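Local coordinates for protein rhodopsin (Todarodes pacificus, PDB 4WW3) that absorbs light through bound retinal in squid vision and, once isomerization to the all-trans form has occurred, activates G-protein signalling to phospholipase C, at residues Lys55-Pro60 and Val309-Phe314; Ile66-Ser71 and Phe112-Thr117; Lys313-Ile318 and Cys329-Lys334. All coordinates share one frame; numbering follows the deposited sequence.

Contact 1: Lys55-Pro60 and Val309-Phe314; sequences KSLQTP and VSHPKF. With BOG (octyl beta-D-glucopyranoside), chain G.
The first cytoplasmic loop meets the start of the amphipathic eighth helix of a rhodopsin-family receptor where Ser-56 and Leu-57 lie against Lys-313 and Phe-314. Lys-313 runs out fully extended along the loop, and its first torsion (chi1 -81°, CG opposite its own carbonyl carbon) carries the methylenes past Ser-56, whose OG is 3.5 Å from Lys-313 CD. Its ammonium end donates from NZ to Ser-56 O over 3.2 Å, tilted modestly from the carbonyl plane. A water held by Thr-59 OG1 at 2.9 Å adds a weak bond to the same ammonium, which also has long, weak ion pairs to Asp-339 and Glu-343.

Leu-57 passes Lys-313 in the opposite direction; its CD2 lies 3.2 Å from Lys-313 CB and also faces the helix backbone at Phe-314 N, while CD1 comes to the edge of the Phe-314 ring, 4.3 Å from its CD1. That helix start is N-capped by His-311, whose ND1 accepts from Phe-314 N (3.2 Å, 161° at the hydrogen), well out of the imidazole plane. With an alanine at Lys-313, Ser-56 O would probably lose its ammonium donor, and the side of Ser-56 its methylene neighbours. A long aliphatic stem with a charged end thus suits a place where methylenes pack beside Ser-56 while the ammonium meets one backbone carbonyl and a water.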
loop_
_atom_site.group_PDB
_atom_site.type_symbol
_atom_site.label_atom_id
_atom_site.label_comp_id
_atom_site.label_asym_id
_atom_site.label_seq_id
_atom_site.Cartn_x
_atom_site.Cartn_y
_atom_site.Cartn_z
ATOM N N LYS A 55 4.608 11.551 20.162
ATOM C CA LYS A 55 5.952 11.085 20.505
ATOM C C LYS A 55 6.020 9.585 20.779
ATOM O O LYS A 55 7.089 8.975 20.677
ATOM C CB LYS A 55 6.512 11.853 21.704
ATOM C CG LYS A 55 5.934 11.484 23.050
ATOM C CD LYS A 55 6.825 12.047 24.156
ATOM C CE LYS A 55 6.294 11.723 25.539
ATOM N NZ LYS A 55 7.132 12.340 26.599
ATOM N N SER A 56 4.876 8.999 21.122
ATOM C CA SER A 56 4.813 7.572 21.407
ATOM C C SER A 56 5.024 6.771 20.131
ATOM O O SER A 56 5.487 5.638 20.177
ATOM C CB SER A 56 3.463 7.205 22.018
ATOM O OG SER A 56 2.608 6.634 21.045
ATOM N N LEU A 57 4.694 7.362 18.989
ATOM C CA LEU A 57 4.851 6.687 17.708
ATOM C C LEU A 57 6.105 7.157 16.957
ATOM O O LEU A 57 6.321 6.774 15.803
ATOM C CB LEU A 57 3.622 6.949 16.839
ATOM C CG LEU A 57 2.228 6.660 17.413
ATOM C CD1 LEU A 57 1.156 7.273 16.523
ATOM C CD2 LEU A 57 2.006 5.165 17.524
ATOM N N GLN A 58 6.924 7.975 17.619
ATOM C CA GLN A 58 8.146 8.567 17.053
ATOM C C GLN A 58 9.378 7.680 16.780
ATOM O O GLN A 58 10.511 8.181 16.813
ATOM C CB GLN A 58 8.598 9.726 17.950
ATOM C CG GLN A 58 8.598 11.097 17.302
ATOM C CD GLN A 58 7.206 11.642 17.118
ATOM O OE1 GLN A 58 6.386 11.032 16.441
ATOM N NE2 GLN A 58 6.927 12.798 17.718
ATOM N N THR A 59 9.183 6.390 16.498
ATOM C CA THR A 59 10.311 5.476 16.237
ATOM C C THR A 59 10.698 5.312 14.752
ATOM O O THR A 59 9.823 5.184 13.893
ATOM C CB THR A 59 10.040 4.071 16.851
ATOM O OG1 THR A 59 8.669 3.701 16.631
ATOM C CG2 THR A 59 10.330 4.069 18.350
ATOM N N PRO A 60 12.020 5.301 14.445
ATOM C CA PRO A 60 12.614 5.163 13.106
ATOM C C PRO A 60 11.809 4.345 12.112
ATOM O O PRO A 60 11.575 4.784 10.988
ATOM C CB PRO A 60 13.963 4.528 13.398
ATOM C CG PRO A 60 14.347 5.201 14.660
ATOM C CD PRO A 60 13.066 5.163 15.476
ATOM N N VAL A 309 -8.096 -0.183 13.955
ATOM C CA VAL A 309 -8.742 -1.275 14.672
ATOM C C VAL A 309 -7.748 -2.288 15.194
ATOM O O VAL A 309 -8.135 -3.227 15.881
ATOM C CB VAL A 309 -9.772 -2.042 13.800
ATOM C CG1 VAL A 309 -11.136 -1.419 13.950
ATOM C CG2 VAL A 309 -9.357 -2.034 12.351
ATOM N N SER A 310 -6.464 -2.097 14.899
ATOM C CA SER A 310 -5.455 -3.056 15.328
ATOM C C SER A 310 -4.143 -2.460 15.819
ATOM O O SER A 310 -3.189 -3.194 16.063
ATOM C CB SER A 310 -5.151 -4.000 14.176
ATOM O OG SER A 310 -4.483 -3.300 13.142
ATOM N N HIS A 311 -4.083 -1.138 15.947
ATOM C CA HIS A 311 -2.869 -0.476 16.408
ATOM C C HIS A 311 -3.099 0.188 17.762
ATOM O O HIS A 311 -3.793 1.200 17.863
ATOM C CB HIS A 311 -2.410 0.548 15.375
ATOM C CG HIS A 311 -0.949 0.840 15.445
ATOM N ND1 HIS A 311 -0.339 1.342 16.567
ATOM C CD2 HIS A 311 0.043 0.626 14.536
ATOM C CE1 HIS A 311 0.955 1.425 16.364
ATOM N NE2 HIS A 311 1.223 0.999 15.142
ATOM N N PRO A 312 -2.520 -0.380 18.835
ATOM C CA PRO A 312 -2.766 0.276 20.115
ATOM C C PRO A 312 -2.320 1.729 20.223
ATOM O O PRO A 312 -3.163 2.614 20.372
ATOM C CB PRO A 312 -2.061 -0.640 21.125
ATOM C CG PRO A 312 -0.997 -1.297 20.327
ATOM C CD PRO A 312 -1.684 -1.581 19.010
ATOM N N LYS A 313 -1.017 1.997 20.151
ATOM C CA LYS A 313 -0.559 3.374 20.298
ATOM C C LYS A 313 -1.287 4.318 19.352
ATOM O O LYS A 313 -1.740 5.391 19.754
ATOM C CB LYS A 313 0.945 3.469 20.062
ATOM C CG LYS A 313 1.808 3.083 21.233
ATOM C CD LYS A 313 3.273 3.208 20.866
ATOM C CE LYS A 313 4.142 2.795 22.030
ATOM N NZ LYS A 313 5.579 2.812 21.667
ATOM N N PHE A 314 -1.408 3.911 18.097
ATOM C CA PHE A 314 -2.082 4.734 17.113
ATOM C C PHE A 314 -3.532 4.946 17.503
ATOM O O PHE A 314 -4.049 6.050 17.383
ATOM C CB PHE A 314 -2.002 4.090 15.724
ATOM C CG PHE A 314 -2.718 4.865 14.656
ATOM C CD1 PHE A 314 -2.372 6.183 14.382
ATOM C CD2 PHE A 314 -3.757 4.289 13.937
ATOM C CE1 PHE A 314 -3.053 6.925 13.415
ATOM C CE2 PHE A 314 -4.448 5.019 12.960
ATOM C CZ PHE A 314 -4.095 6.340 12.702
HETATM C C1 BOG G . 7.862 -0.017 17.812
HETATM O O1 BOG G . 7.553 -0.712 16.682
HETATM C C2 BOG G . 6.917 -0.657 18.803
HETATM O O2 BOG G . 5.488 -0.494 18.447
HETATM C C3 BOG G . 7.255 0.065 20.029
HETATM O O3 BOG G . 6.403 -0.531 20.945
HETATM C C4 BOG G . 8.795 -0.134 20.361
HETATM O O4 BOG G . 9.131 0.546 21.535
HETATM C C5 BOG G . 9.672 0.504 19.354
HETATM O O5 BOG G . 9.317 -0.204 18.167
HETATM C C6 BOG G . 11.212 0.302 19.671
HETATM O O6 BOG G . 12.029 0.678 18.436
HETATM C "C1'" BOG G . 7.785 0.267 15.718
HETATM C "C2'" BOG G . 7.999 -0.556 14.542
HETATM C "C3'" BOG G . 6.970 -0.026 13.595
HETATM C "C4'" BOG G . 6.733 -1.166 12.774
HETATM C "C5'" BOG G . 5.645 -0.728 11.865
HETATM C "C6'" BOG G . 4.725 -1.812 11.980
HETATM C "C7'" BOG G . 3.872 -1.593 10.803
HETATM C "C8'" BOG G . 2.580 -1.820 11.362
HETATM O O HOH W 1 6.467 2.905 18.401
#

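Contact 2: Ile66-Ser71 and Phe112-Thr117; sequences INLAFS and FMSIMT. With RET (retinal), chain C; PLM (palmitic acid), chain D.
Ser-114 OG is the gripped atom between the second and third transmembrane helices: it accepts from Ser-71 OG at 3.0 Å, is hydrogen-bonded to Asp-72 OD2, and has a weak further bond to Phe-110 O. The helices run nearly antiparallel (165° between their directions) with axes 9.0 Å apart. Small hydroxyl residues suit this place because the backbones come close, the CA atoms of Leu-68 and Ser-114 lying 5.4 Å apart. Ser-71 reaches across because its OG stands opposite its own backbone N (chi1 180°).

One turn toward the cytoplasm, Asn-67 carries the second polar point. Its OD1 accepts from Trp-152 NE1 of the fourth transmembrane helix, while ND2 is turned to the third helix, 2.8 Å from Thr-117 OG1. A planar amide suits a junction of three helices, since its two ends can face different neighbours.

Apolar atoms fill in around these groups. Met-113, flexible and unbranched at its end, bends to bring CE to 3.4 Å from Asn-67 OD1 and to the edge of the Phe-70 ring, 4.4 Å from CD2. The methyl of Thr-117, CG2, lies against Leu-68 CB at 3.6 Å, and Leu-68 CD2 continues toward Ser-114. Phe-70 presents a ring edge to a palmitic acid chain, whereas Phe-112 lines the chromophore pocket inside the bundle, its CE2 3.3 Å from C7 of retinal.

Hydrogen bonds thus link Ser-71, Ser-114 and Asp-72, and Asn-67 OD1 is met by Trp-152. These bonds probably tie the second, third and fourth helices together on the cytoplasmic side of the chromophore pocket, and the Ser-114 hydroxyl would probably help stabilise a negative charge on Asp-72 if it is ionised.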
loop_
_atom_site.group_PDB
_atom_site.type_symbol
_atom_site.label_atom_id
_atom_site.label_comp_id
_atom_site.label_asym_id
_atom_site.label_seq_id
_atom_site.Cartn_x
_atom_site.Cartn_y
_atom_site.Cartn_z
ATOM N N ILE A 66 4.844 6.297 7.718
ATOM C CA ILE A 66 4.576 7.644 7.283
ATOM C C ILE A 66 4.682 7.621 5.767
ATOM O O ILE A 66 3.773 8.058 5.066
ATOM C CB ILE A 66 5.604 8.617 7.895
ATOM C CG1 ILE A 66 5.074 9.153 9.233
ATOM C CG2 ILE A 66 5.929 9.731 6.918
ATOM C CD1 ILE A 66 4.939 8.106 10.322
ATOM N N ASN A 67 5.785 7.063 5.264
ATOM C CA ASN A 67 6.017 6.992 3.824
ATOM C C ASN A 67 4.906 6.263 3.081
ATOM O O ASN A 67 4.552 6.641 1.962
ATOM C CB ASN A 67 7.350 6.316 3.535
ATOM C CG ASN A 67 7.710 6.369 2.067
ATOM O OD1 ASN A 67 7.826 7.447 1.488
ATOM N ND2 ASN A 67 7.889 5.201 1.449
ATOM N N LEU A 68 4.359 5.223 3.701
ATOM C CA LEU A 68 3.290 4.438 3.081
ATOM C C LEU A 68 2.001 5.264 3.014
ATOM O O LEU A 68 1.209 5.159 2.062
ATOM C CB LEU A 68 3.060 3.150 3.888
ATOM C CG LEU A 68 2.468 1.896 3.225
ATOM C CD1 LEU A 68 2.436 0.751 4.245
ATOM C CD2 LEU A 68 1.075 2.182 2.700
ATOM N N ALA A 69 1.802 6.087 4.040
ATOM C CA ALA A 69 0.627 6.940 4.118
ATOM C C ALA A 69 0.714 8.071 3.118
ATOM O O ALA A 69 -0.287 8.412 2.487
ATOM C CB ALA A 69 0.482 7.500 5.518
ATOM N N PHE A 70 1.904 8.663 2.974
ATOM C CA PHE A 70 2.068 9.756 2.028
ATOM C C PHE A 70 1.857 9.232 0.615
ATOM O O PHE A 70 1.393 9.951 -0.280
ATOM C CB PHE A 70 3.447 10.381 2.096
ATOM C CG PHE A 70 3.685 11.333 0.980
ATOM C CD1 PHE A 70 3.031 12.561 0.961
ATOM C CD2 PHE A 70 4.427 10.954 -0.133
ATOM C CE1 PHE A 70 3.100 13.403 -0.156
ATOM C CE2 PHE A 70 4.504 11.788 -1.260
ATOM C CZ PHE A 70 3.835 13.015 -1.269
ATOM N N SER A 71 2.213 7.968 0.432
ATOM C CA SER A 71 2.077 7.299 -0.836
ATOM C C SER A 71 0.590 7.121 -1.140
ATOM O O SER A 71 0.102 7.545 -2.190
ATOM C CB SER A 71 2.795 5.952 -0.757
ATOM O OG SER A 71 2.697 5.224 -1.973
ATOM N N PHE A 112 3.625 0.946 -6.676
ATOM C CA PHE A 112 4.901 0.271 -6.445
ATOM C C PHE A 112 5.476 0.706 -5.111
ATOM O O PHE A 112 6.073 -0.087 -4.379
ATOM C CB PHE A 112 5.932 0.656 -7.508
ATOM C CG PHE A 112 5.621 0.171 -8.888
ATOM C CD1 PHE A 112 5.940 0.960 -9.988
ATOM C CD2 PHE A 112 5.038 -1.066 -9.097
ATOM C CE1 PHE A 112 5.682 0.529 -11.273
ATOM C CE2 PHE A 112 4.778 -1.500 -10.380
ATOM C CZ PHE A 112 5.098 -0.697 -11.474
ATOM N N MET A 113 5.317 1.991 -4.820
ATOM C CA MET A 113 5.848 2.563 -3.594
ATOM C C MET A 113 5.262 1.970 -2.331
ATOM O O MET A 113 5.974 1.751 -1.352
ATOM C CB MET A 113 5.645 4.080 -3.567
ATOM C CG MET A 113 6.317 4.718 -2.365
ATOM S SD MET A 113 7.085 6.257 -2.806
ATOM C CE MET A 113 6.364 7.310 -1.607
ATOM N N SER A 114 3.965 1.706 -2.343
ATOM C CA SER A 114 3.352 1.164 -1.152
ATOM C C SER A 114 3.808 -0.265 -0.846
ATOM O O SER A 114 4.005 -0.601 0.324
ATOM C CB SER A 114 1.828 1.272 -1.251
ATOM O OG SER A 114 1.422 2.633 -1.136
ATOM N N ILE A 115 4.007 -1.101 -1.868
ATOM C CA ILE A 115 4.463 -2.472 -1.599
ATOM C C ILE A 115 5.929 -2.452 -1.203
ATOM O O ILE A 115 6.326 -3.105 -0.234
ATOM C CB ILE A 115 4.313 -3.426 -2.810
ATOM C CG1 ILE A 115 3.802 -2.658 -4.021
ATOM C CG2 ILE A 115 3.390 -4.584 -2.451
ATOM C CD1 ILE A 115 3.976 -3.393 -5.328
ATOM N N MET A 116 6.738 -1.697 -1.943
ATOM C CA MET A 116 8.163 -1.601 -1.631
ATOM C C MET A 116 8.384 -0.957 -0.265
ATOM O O MET A 116 9.421 -1.161 0.360
ATOM C CB MET A 116 8.906 -0.793 -2.690
ATOM C CG MET A 116 10.423 -0.843 -2.505
ATOM S SD MET A 116 11.066 -2.563 -2.355
ATOM C CE MET A 116 10.971 -3.181 -4.101
ATOM N N THR A 117 7.416 -0.162 0.183
ATOM C CA THR A 117 7.498 0.480 1.488
ATOM C C THR A 117 7.146 -0.613 2.487
ATOM O O THR A 117 7.715 -0.690 3.582
ATOM C CB THR A 117 6.459 1.624 1.645
ATOM O OG1 THR A 117 6.776 2.688 0.748
ATOM C CG2 THR A 117 6.459 2.166 3.069
HETATM C C1 RET C . 1.301 -4.142 -11.464
HETATM C C2 RET C . 1.201 -5.351 -10.463
HETATM C C3 RET C . 0.665 -5.091 -9.162
HETATM C C4 RET C . 1.301 -3.924 -8.457
HETATM C C5 RET C . 1.542 -2.688 -9.317
HETATM C C6 RET C . 1.534 -2.751 -10.692
HETATM C C7 RET C . 1.738 -1.508 -11.568
HETATM C C8 RET C . 0.720 -0.758 -11.963
HETATM C C9 RET C . 0.597 0.517 -12.705
HETATM C C10 RET C . -0.624 1.088 -12.479
HETATM C C11 RET C . -1.304 2.300 -12.843
HETATM C C12 RET C . -2.584 2.410 -12.425
HETATM C C13 RET C . -3.525 3.534 -12.412
HETATM C C14 RET C . -4.792 3.241 -11.987
HETATM C C15 RET C . -5.972 4.105 -11.840
HETATM C C16 RET C . 2.500 -4.501 -12.382
HETATM C C17 RET C . 0.027 -4.100 -12.304
HETATM C C18 RET C . 1.760 -1.452 -8.465
HETATM C C19 RET C . 1.721 1.049 -13.570
HETATM C C20 RET C . -3.062 4.898 -12.852
HETATM C C1 PLM D . 4.919 19.034 9.974
HETATM O O2 PLM D . 4.572 20.127 9.531
HETATM C C2 PLM D . 3.956 17.831 9.881
HETATM C C3 PLM D . 4.088 16.995 8.589
HETATM C C4 PLM D . 2.736 16.854 7.880
HETATM C C5 PLM D . 2.888 16.388 6.454
HETATM C C6 PLM D . 1.523 16.282 5.811
HETATM C C7 PLM D . 1.623 16.181 4.294
HETATM C C8 PLM D . 0.234 16.083 3.629
HETATM C C9 PLM D . 0.315 15.554 2.195
HETATM C CA PLM D . -0.077 16.598 1.164
HETATM C CB PLM D . 0.907 16.612 -0.006
HETATM C CC PLM D . 0.319 16.015 -1.286
HETATM C CD PLM D . 1.319 16.047 -2.434
HETATM C CE PLM D . 0.589 16.031 -3.764
HETATM C CF PLM D . 1.490 16.392 -4.943
HETATM C CG PLM D . 0.732 16.369 -6.279
#

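Contact 3: Lys313-Ile318 and Cys329-Lys334; sequences KFREAI and CQFDDK. With PLM (palmitic acid), chain E.
Beyond the eighth helix the chain doubles back as an extended strip, bringing the CA of Phe-331 to 6.6 Å from that of Glu-316. The helix is the amphipathic one that follows the seventh transmembrane helix in rhodopsin-family receptors, and the strip covers its flank at the cytoplasmic surface.

Arg-315 does the polar work. Its chain bends at chi3 (45°), turning the guanidinium so that two N-H groups reach the carbonyl oxygens of successive residues. NH1 donates to Cys-329 O at 2.9 Å, nearly straight at 160°, and NH2 to Gln-330 O at 3.1 Å. Both oxygens sit close to the guanidinium plane, although NH2 approaches the second carbonyl from above its own plane. Salt-bridged to Glu-335 through NH2 and bonded to Ser-308 O through NH1, the group joins helix, strip and the end of the seventh helix; arginine, whose planar guanidinium offers several N-H groups, suits that place.

Cys-329 is a palmitoylation site, but here the lipid is modelled as a separate palmitic acid, consistent with this part of the chain lying at the membrane edge.

Phe-331 supplies the apolar half: its flat ring can lie with one face over the helix backbone. Glu-316 suits the rim, where its methylenes pack, CG 3.3 Å from Phe-331 CZ, while the carboxylate leads away. Over the ring face, Glu-316 CA makes a CH-pi contact 3.6 Å from the centroid.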
loop_
_atom_site.group_PDB
_atom_site.type_symbol
_atom_site.label_atom_id
_atom_site.label_comp_id
_atom_site.label_asym_id
_atom_site.label_seq_id
_atom_site.Cartn_x
_atom_site.Cartn_y
_atom_site.Cartn_z
ATOM N N LYS A 313 -1.017 1.997 20.151
ATOM C CA LYS A 313 -0.559 3.374 20.298
ATOM C C LYS A 313 -1.287 4.318 19.352
ATOM O O LYS A 313 -1.740 5.391 19.754
ATOM C CB LYS A 313 0.945 3.469 20.062
ATOM C CG LYS A 313 1.808 3.083 21.233
ATOM C CD LYS A 313 3.273 3.208 20.866
ATOM C CE LYS A 313 4.142 2.795 22.030
ATOM N NZ LYS A 313 5.579 2.812 21.667
ATOM N N PHE A 314 -1.408 3.911 18.097
ATOM C CA PHE A 314 -2.082 4.734 17.113
ATOM C C PHE A 314 -3.532 4.946 17.503
ATOM O O PHE A 314 -4.049 6.050 17.383
ATOM C CB PHE A 314 -2.002 4.090 15.724
ATOM C CG PHE A 314 -2.718 4.865 14.656
ATOM C CD1 PHE A 314 -2.372 6.183 14.382
ATOM C CD2 PHE A 314 -3.757 4.289 13.937
ATOM C CE1 PHE A 314 -3.053 6.925 13.415
ATOM C CE2 PHE A 314 -4.448 5.019 12.960
ATOM C CZ PHE A 314 -4.095 6.340 12.702
ATOM N N ARG A 315 -4.193 3.894 17.973
ATOM C CA ARG A 315 -5.591 4.005 18.364
ATOM C C ARG A 315 -5.730 4.881 19.587
ATOM O O ARG A 315 -6.743 5.560 19.770
ATOM C CB ARG A 315 -6.167 2.630 18.634
ATOM C CG ARG A 315 -6.623 1.926 17.385
ATOM C CD ARG A 315 -6.877 0.482 17.691
ATOM N NE ARG A 315 -7.625 0.323 18.940
ATOM C CZ ARG A 315 -8.928 0.551 19.078
ATOM N NH1 ARG A 315 -9.655 0.955 18.044
ATOM N NH2 ARG A 315 -9.501 0.351 20.263
ATOM N N GLU A 316 -4.703 4.846 20.427
ATOM C CA GLU A 316 -4.644 5.650 21.635
ATOM C C GLU A 316 -4.665 7.099 21.139
ATOM O O GLU A 316 -5.498 7.906 21.549
ATOM C CB GLU A 316 -3.331 5.362 22.361
ATOM C CG GLU A 316 -3.212 5.868 23.779
ATOM C CD GLU A 316 -1.758 5.865 24.248
ATOM O OE1 GLU A 316 -1.513 5.751 25.472
ATOM O OE2 GLU A 316 -0.859 5.986 23.381
ATOM N N ALA A 317 -3.752 7.404 20.221
ATOM C CA ALA A 317 -3.617 8.736 19.640
ATOM C C ALA A 317 -4.921 9.269 19.080
ATOM O O ALA A 317 -5.269 10.421 19.311
ATOM C CB ALA A 317 -2.547 8.724 18.537
ATOM N N ILE A 318 -5.637 8.440 18.331
ATOM C CA ILE A 318 -6.899 8.880 17.745
ATOM C C ILE A 318 -7.851 9.276 18.863
ATOM O O ILE A 318 -8.464 10.342 18.820
ATOM C CB ILE A 318 -7.587 7.767 16.894
ATOM C CG1 ILE A 318 -6.667 7.308 15.758
ATOM C CG2 ILE A 318 -8.885 8.298 16.300
ATOM C CD1 ILE A 318 -7.271 6.226 14.886
ATOM N N CYS A 329 -15.218 1.425 17.244
ATOM C CA CYS A 329 -14.022 0.694 17.676
ATOM C C CYS A 329 -13.425 1.442 18.846
ATOM O O CYS A 329 -12.299 1.932 18.766
ATOM C CB CYS A 329 -13.018 0.648 16.542
ATOM S SG CYS A 329 -13.912 0.478 15.008
ATOM N N GLN A 330 -14.195 1.525 19.927
ATOM C CA GLN A 330 -13.810 2.237 21.144
ATOM C C GLN A 330 -12.468 1.827 21.738
ATOM O O GLN A 330 -12.159 0.642 21.832
ATOM C CB GLN A 330 -14.906 2.077 22.200
ATOM C CG GLN A 330 -14.908 3.199 23.208
ATOM C CD GLN A 330 -14.773 4.546 22.527
ATOM O OE1 GLN A 330 -15.705 5.015 21.872
ATOM N NE2 GLN A 330 -13.596 5.164 22.656
ATOM N N PHE A 331 -11.687 2.815 22.164
ATOM C CA PHE A 331 -10.368 2.574 22.742
ATOM C C PHE A 331 -10.403 2.354 24.257
ATOM O O PHE A 331 -11.285 2.863 24.951
ATOM C CB PHE A 331 -9.440 3.754 22.407
ATOM C CG PHE A 331 -8.069 3.653 23.019
ATOM C CD1 PHE A 331 -7.226 2.595 22.704
ATOM C CD2 PHE A 331 -7.618 4.621 23.909
ATOM C CE1 PHE A 331 -5.955 2.498 23.267
ATOM C CE2 PHE A 331 -6.351 4.538 24.476
ATOM C CZ PHE A 331 -5.519 3.473 24.154
ATOM N N ASP A 332 -9.431 1.585 24.750
ATOM C CA ASP A 332 -9.276 1.274 26.175
ATOM C C ASP A 332 -7.792 1.213 26.561
ATOM O O ASP A 332 -6.960 0.715 25.804
ATOM C CB ASP A 332 -9.928 -0.066 26.515
ATOM C CG ASP A 332 -9.407 -0.644 27.821
ATOM O OD1 ASP A 332 -9.279 0.123 28.801
ATOM O OD2 ASP A 332 -9.125 -1.863 27.867
ATOM N N ASP A 333 -7.469 1.692 27.757
ATOM C CA ASP A 333 -6.086 1.702 28.218
ATOM C C ASP A 333 -5.394 0.353 28.168
ATOM O O ASP A 333 -4.209 0.274 27.844
ATOM C CB ASP A 333 -6.010 2.247 29.637
ATOM C CG ASP A 333 -6.614 3.621 29.748
ATOM O OD1 ASP A 333 -6.528 4.228 30.836
ATOM O OD2 ASP A 333 -7.182 4.093 28.741
ATOM N N LYS A 334 -6.132 -0.702 28.493
ATOM C CA LYS A 334 -5.580 -2.050 28.507
ATOM C C LYS A 334 -4.868 -2.438 27.213
ATOM O O LYS A 334 -4.014 -3.325 27.214
ATOM C CB LYS A 334 -6.691 -3.057 28.821
ATOM C CG LYS A 334 -7.124 -3.048 30.286
ATOM C CD LYS A 334 -8.361 -3.909 30.536
ATOM C CE LYS A 334 -8.291 -4.639 31.887
ATOM N NZ LYS A 334 -8.233 -3.742 33.081
HETATM C C1 PLM E . -12.887 1.633 12.014
HETATM O O2 PLM E . -12.263 1.536 13.054
HETATM C C2 PLM E . -13.913 2.736 11.835
HETATM C C3 PLM E . -13.479 3.719 10.753
HETATM C C4 PLM E . -14.563 3.863 9.712
HETATM C C5 PLM E . -14.459 5.158 8.966
HETATM C C6 PLM E . -15.580 5.227 7.962
HETATM C C7 PLM E . -15.184 4.553 6.660
HETATM C C8 PLM E . -16.306 4.595 5.605
HETATM C C9 PLM E . -16.398 3.302 4.786
HETATM C CA PLM E . -17.745 2.649 4.952
HETATM C CB PLM E . -18.370 2.347 3.612
HETATM C CC PLM E . -19.859 2.129 3.762
HETATM C CD PLM E . -20.494 1.813 2.427
HETATM C CE PLM E . -21.010 0.390 2.419
HETATM C CF PLM E . -20.107 -0.544 1.629
HETATM C CG PLM E . -20.634 -1.980 1.626
#

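How the contacts relate
Contacts 1 and 3 work on different flanks of helix 312-321, with centres about 10 Å apart: one joins the helix to the first cytoplasmic loop, the other to the chain that follows it. Their segments share Lys-313 and Phe-314, which do their packing in contact 1, while Arg-315 and Glu-316 carry contact 3. They touch directly where Val-309 CG1 meets Cys-329 SG at 3.5 Å. Contact 2 sits deeper in the membrane, its centre about 17 Å from that of contact 1 and 24 Å from that of contact 3, touching neither. Of the three it alone borders retinal. Octyl glucoside lies beside contact 1, and a palmitic acid lies near Cys-329 of contact 3.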